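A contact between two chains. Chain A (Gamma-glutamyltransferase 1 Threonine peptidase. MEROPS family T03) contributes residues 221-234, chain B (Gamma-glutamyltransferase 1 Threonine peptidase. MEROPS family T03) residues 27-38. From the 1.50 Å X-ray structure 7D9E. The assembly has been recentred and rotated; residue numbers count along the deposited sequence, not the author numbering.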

# COMPACT_ATOMS: atom_id res chain seq x y z
N GLU A 221 9.81 26.93 -1.45
CA GLU A 221 11.22 26.60 -1.66
C GLU A 221 11.40 25.15 -2.08
O GLU A 221 12.19 24.85 -2.99
CB GLU A 221 12.01 26.89 -0.38
CG GLU A 221 13.53 26.81 -0.54
CD GLU A 221 14.05 27.81 -1.57
N THR A 222 10.68 24.23 -1.43
CA THR A 222 10.81 22.82 -1.79
C THR A 222 10.36 22.57 -3.22
O THR A 222 11.00 21.82 -3.96
CB THR A 222 10.00 21.97 -0.82
OG1 THR A 222 10.54 22.10 0.51
CG2 THR A 222 10.05 20.50 -1.26
N ALA A 223 9.25 23.19 -3.63
CA ALA A 223 8.82 23.09 -5.02
C ALA A 223 9.93 23.51 -5.97
O ALA A 223 10.21 22.84 -6.97
CB ALA A 223 7.58 23.95 -5.26
N LYS A 224 10.57 24.64 -5.68
CA LYS A 224 11.63 25.14 -6.55
C LYS A 224 12.77 24.14 -6.66
O LYS A 224 13.34 23.94 -7.74
CB LYS A 224 12.12 26.49 -6.03
CG LYS A 224 11.14 27.64 -6.26
N LEU A 225 13.14 23.51 -5.53
CA LEU A 225 14.22 22.53 -5.57
C LEU A 225 13.81 21.29 -6.35
O LEU A 225 14.63 20.70 -7.07
CB LEU A 225 14.61 22.14 -4.14
CG LEU A 225 15.26 23.26 -3.32
CD1 LEU A 225 15.42 22.82 -1.88
CD2 LEU A 225 16.60 23.65 -3.95
N LEU A 226 12.56 20.87 -6.22
CA LEU A 226 12.07 19.72 -6.98
C LEU A 226 12.12 20.03 -8.47
O LEU A 226 12.57 19.21 -9.28
CB LEU A 226 10.65 19.37 -6.52
CG LEU A 226 10.10 18.02 -6.94
CD1 LEU A 226 8.90 17.69 -6.04
CD2 LEU A 226 9.63 18.00 -8.36
N ILE A 227 11.66 21.22 -8.85
CA ILE A 227 11.69 21.60 -10.26
C ILE A 227 13.12 21.64 -10.78
O ILE A 227 13.40 21.21 -11.90
CB ILE A 227 10.96 22.94 -10.47
CG1 ILE A 227 9.48 22.81 -10.10
CG2 ILE A 227 11.15 23.44 -11.90
CD1 ILE A 227 8.79 21.59 -10.67
N ALA A 228 14.05 22.16 -9.97
CA ALA A 228 15.44 22.21 -10.41
C ALA A 228 15.99 20.81 -10.63
O ALA A 228 16.77 20.58 -11.55
CB ALA A 228 16.29 22.97 -9.39
N GLN A 229 15.61 19.86 -9.77
CA GLN A 229 16.09 18.50 -9.96
C GLN A 229 15.52 17.90 -11.24
O GLN A 229 16.22 17.17 -11.95
CB GLN A 229 15.71 17.65 -8.76
CG GLN A 229 16.34 16.28 -8.77
CD GLN A 229 17.81 16.34 -8.46
OE1 GLN A 229 18.25 17.15 -7.63
NE2 GLN A 229 18.59 15.53 -9.15
N MET A 230 14.26 18.20 -11.55
CA MET A 230 13.69 17.75 -12.82
C MET A 230 14.45 18.32 -14.00
O MET A 230 14.71 17.62 -14.98
CB MET A 230 12.22 18.17 -12.91
CG MET A 230 11.31 17.53 -11.91
SD MET A 230 11.07 15.78 -12.29
CE MET A 230 11.78 15.10 -10.80
N LYS A 231 14.78 19.61 -13.95
CA LYS A 231 15.56 20.22 -15.02
C LYS A 231 16.90 19.52 -15.15
O LYS A 231 17.33 19.19 -16.27
CB LYS A 231 15.75 21.71 -14.73
N GLN A 232 17.56 19.26 -14.03
CA GLN A 232 18.88 18.64 -14.06
C GLN A 232 18.82 17.23 -14.64
O GLN A 232 19.74 16.82 -15.36
CB GLN A 232 19.44 18.58 -12.63
CG GLN A 232 20.84 18.01 -12.53
CD GLN A 232 21.87 18.93 -13.14
OE1 GLN A 232 21.76 20.16 -13.05
NE2 GLN A 232 22.87 18.35 -13.78
N ASP A 233 17.76 16.48 -14.33
CA ASP A 233 17.69 15.06 -14.63
C ASP A 233 16.78 14.73 -15.81
O ASP A 233 16.54 13.55 -16.08
CB ASP A 233 17.19 14.29 -13.41
CG ASP A 233 18.22 14.20 -12.31
OD1 ASP A 233 19.40 14.52 -12.56
OD2 ASP A 233 17.84 13.84 -11.17
N GLY A 234 16.25 15.73 -16.51
CA GLY A 234 15.36 15.47 -17.63
C GLY A 234 13.98 14.98 -17.24
O GLY A 234 13.36 14.23 -18.00
N GLY B 27 15.12 6.45 -6.94
CA GLY B 27 16.51 6.69 -6.66
C GLY B 27 16.96 8.13 -6.80
O GLY B 27 18.13 8.41 -6.53
N VAL B 28 16.08 9.02 -7.21
CA VAL B 28 16.39 10.44 -7.37
C VAL B 28 16.09 11.16 -6.06
O VAL B 28 14.94 11.16 -5.60
CB VAL B 28 15.58 11.03 -8.52
CG1 VAL B 28 15.88 12.51 -8.68
CG2 VAL B 28 15.86 10.28 -9.81
N VAL B 29 17.09 11.82 -5.51
CA VAL B 29 16.94 12.70 -4.36
C VAL B 29 16.88 14.13 -4.85
O VAL B 29 17.68 14.55 -5.69
CB VAL B 29 18.09 12.52 -3.36
CG1 VAL B 29 17.84 13.37 -2.13
CG2 VAL B 29 18.22 11.06 -3.01
N VAL B 30 15.95 14.90 -4.29
CA VAL B 30 15.85 16.32 -4.64
C VAL B 30 17.01 17.05 -3.97
O VAL B 30 17.02 17.24 -2.75
CB VAL B 30 14.50 16.91 -4.23
CG1 VAL B 30 14.48 18.40 -4.49
CG2 VAL B 30 13.40 16.20 -5.00
N LYS B 31 17.98 17.46 -4.77
CA LYS B 31 19.15 18.12 -4.21
C LYS B 31 18.72 19.35 -3.42
O LYS B 31 17.90 20.15 -3.89
CB LYS B 31 20.09 18.54 -5.34
CG LYS B 31 21.36 19.25 -4.90
CD LYS B 31 22.33 19.44 -6.07
N GLY B 32 19.29 19.51 -2.22
CA GLY B 32 18.97 20.61 -1.35
C GLY B 32 17.79 20.37 -0.43
O GLY B 32 17.65 21.09 0.56
N ALA B 33 16.95 19.38 -0.73
CA ALA B 33 15.77 19.09 0.07
C ALA B 33 15.84 17.74 0.76
O ALA B 33 15.22 17.55 1.81
CB ALA B 33 14.50 19.11 -0.79
N GLY B 34 16.56 16.77 0.18
CA GLY B 34 16.89 15.55 0.88
C GLY B 34 15.89 14.42 0.80
O GLY B 34 16.12 13.39 1.44
N PHE B 35 14.80 14.54 0.04
CA PHE B 35 13.84 13.46 -0.05
C PHE B 35 13.86 12.79 -1.41
O PHE B 35 14.22 13.40 -2.43
CB PHE B 35 12.40 13.92 0.27
CG PHE B 35 11.85 14.92 -0.69
CD1 PHE B 35 12.09 16.28 -0.53
CD2 PHE B 35 11.05 14.50 -1.75
CE1 PHE B 35 11.55 17.19 -1.41
CE2 PHE B 35 10.51 15.42 -2.64
CZ PHE B 35 10.76 16.75 -2.47
N LEU B 36 13.46 11.51 -1.40
CA LEU B 36 13.42 10.68 -2.60
C LEU B 36 12.13 10.91 -3.37
O LEU B 36 11.05 11.09 -2.78
CB LEU B 36 13.45 9.20 -2.21
CG LEU B 36 14.85 8.76 -1.78
CD1 LEU B 36 14.79 7.58 -0.83
CD2 LEU B 36 15.72 8.48 -3.02
N LEU B 37 12.22 10.81 -4.68
CA LEU B 37 11.05 10.82 -5.54
C LEU B 37 10.60 9.41 -5.88
O LEU B 37 11.43 8.52 -6.13
CB LEU B 37 11.35 11.59 -6.83
CG LEU B 37 11.46 13.09 -6.66
CD1 LEU B 37 11.93 13.72 -7.95
CD2 LEU B 37 10.13 13.68 -6.25
N ASN B 38 9.29 9.21 -5.90
CA ASN B 38 8.69 7.93 -6.22
C ASN B 38 9.00 7.47 -7.65
O ASN B 38 9.41 8.24 -8.53
CB ASN B 38 7.17 8.04 -6.10
CG ASN B 38 6.58 8.93 -7.18
OD1 ASN B 38 6.26 8.45 -8.27
ND2 ASN B 38 6.46 10.23 -6.89
O HOH W 1 17.39 20.84 -6.49

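One side of a chain A helix packs against a looped segment of chain B in a mainly apolar contact, fastened by a single direct hydrogen bond and one bridging water. The two stretches together bury 509 Å². Thr A222, Leu A225, Leu A226, Gln A229, Met A230 and Asp A233, which recur at alternating steps of three and one along the chain A stretch, meet chain B, whereas Ala A223 and Ile A227 turn away from it. The chain B segment folds back on itself: Val B30 N bonds to Phe B35 O and Leu B37 N to Val B28 O, both at 2.9 Å, which brings Val B30, Phe B35 and Leu B37 together against the helix. Val B30 sits over the helix backbone, its CG1 3.5 Å from Leu A225 O and 3.8 Å from Leu A225 CB. Leu A226 CD1 lies at the edge of the Phe B35 ring, 4.1 Å from CZ, and 4.2 Å from Leu B37 CD2. Met A230 points its CB sideways, but its end comes nearer, and CE lies only 3.2 Å from Leu B37 CD1, a tight apolar approach. Leu A225 CD1 reaches the turn, 3.7 Å from Gly B32 C and 4.0 Å from Ala B33 CB. At Gly B32 an ideal CB would fall 3.3 Å from Leu A225 CD2, and the backbone angles by themselves already call for glycine. The polar link is made by Gln A229: Lys B31 N donates to its OE1 at 2.9 Å and 166°, a nearly straight bond. The same side chain is held from within its own chain, where Gln A229 NE2 donates to Asp A233 OD2 at 2.7 Å, so its amide uses both ends. Water 1 donates to Leu A225 O (2.8 Å) and to Lys B31 O (2.7 Å), joining the two backbones.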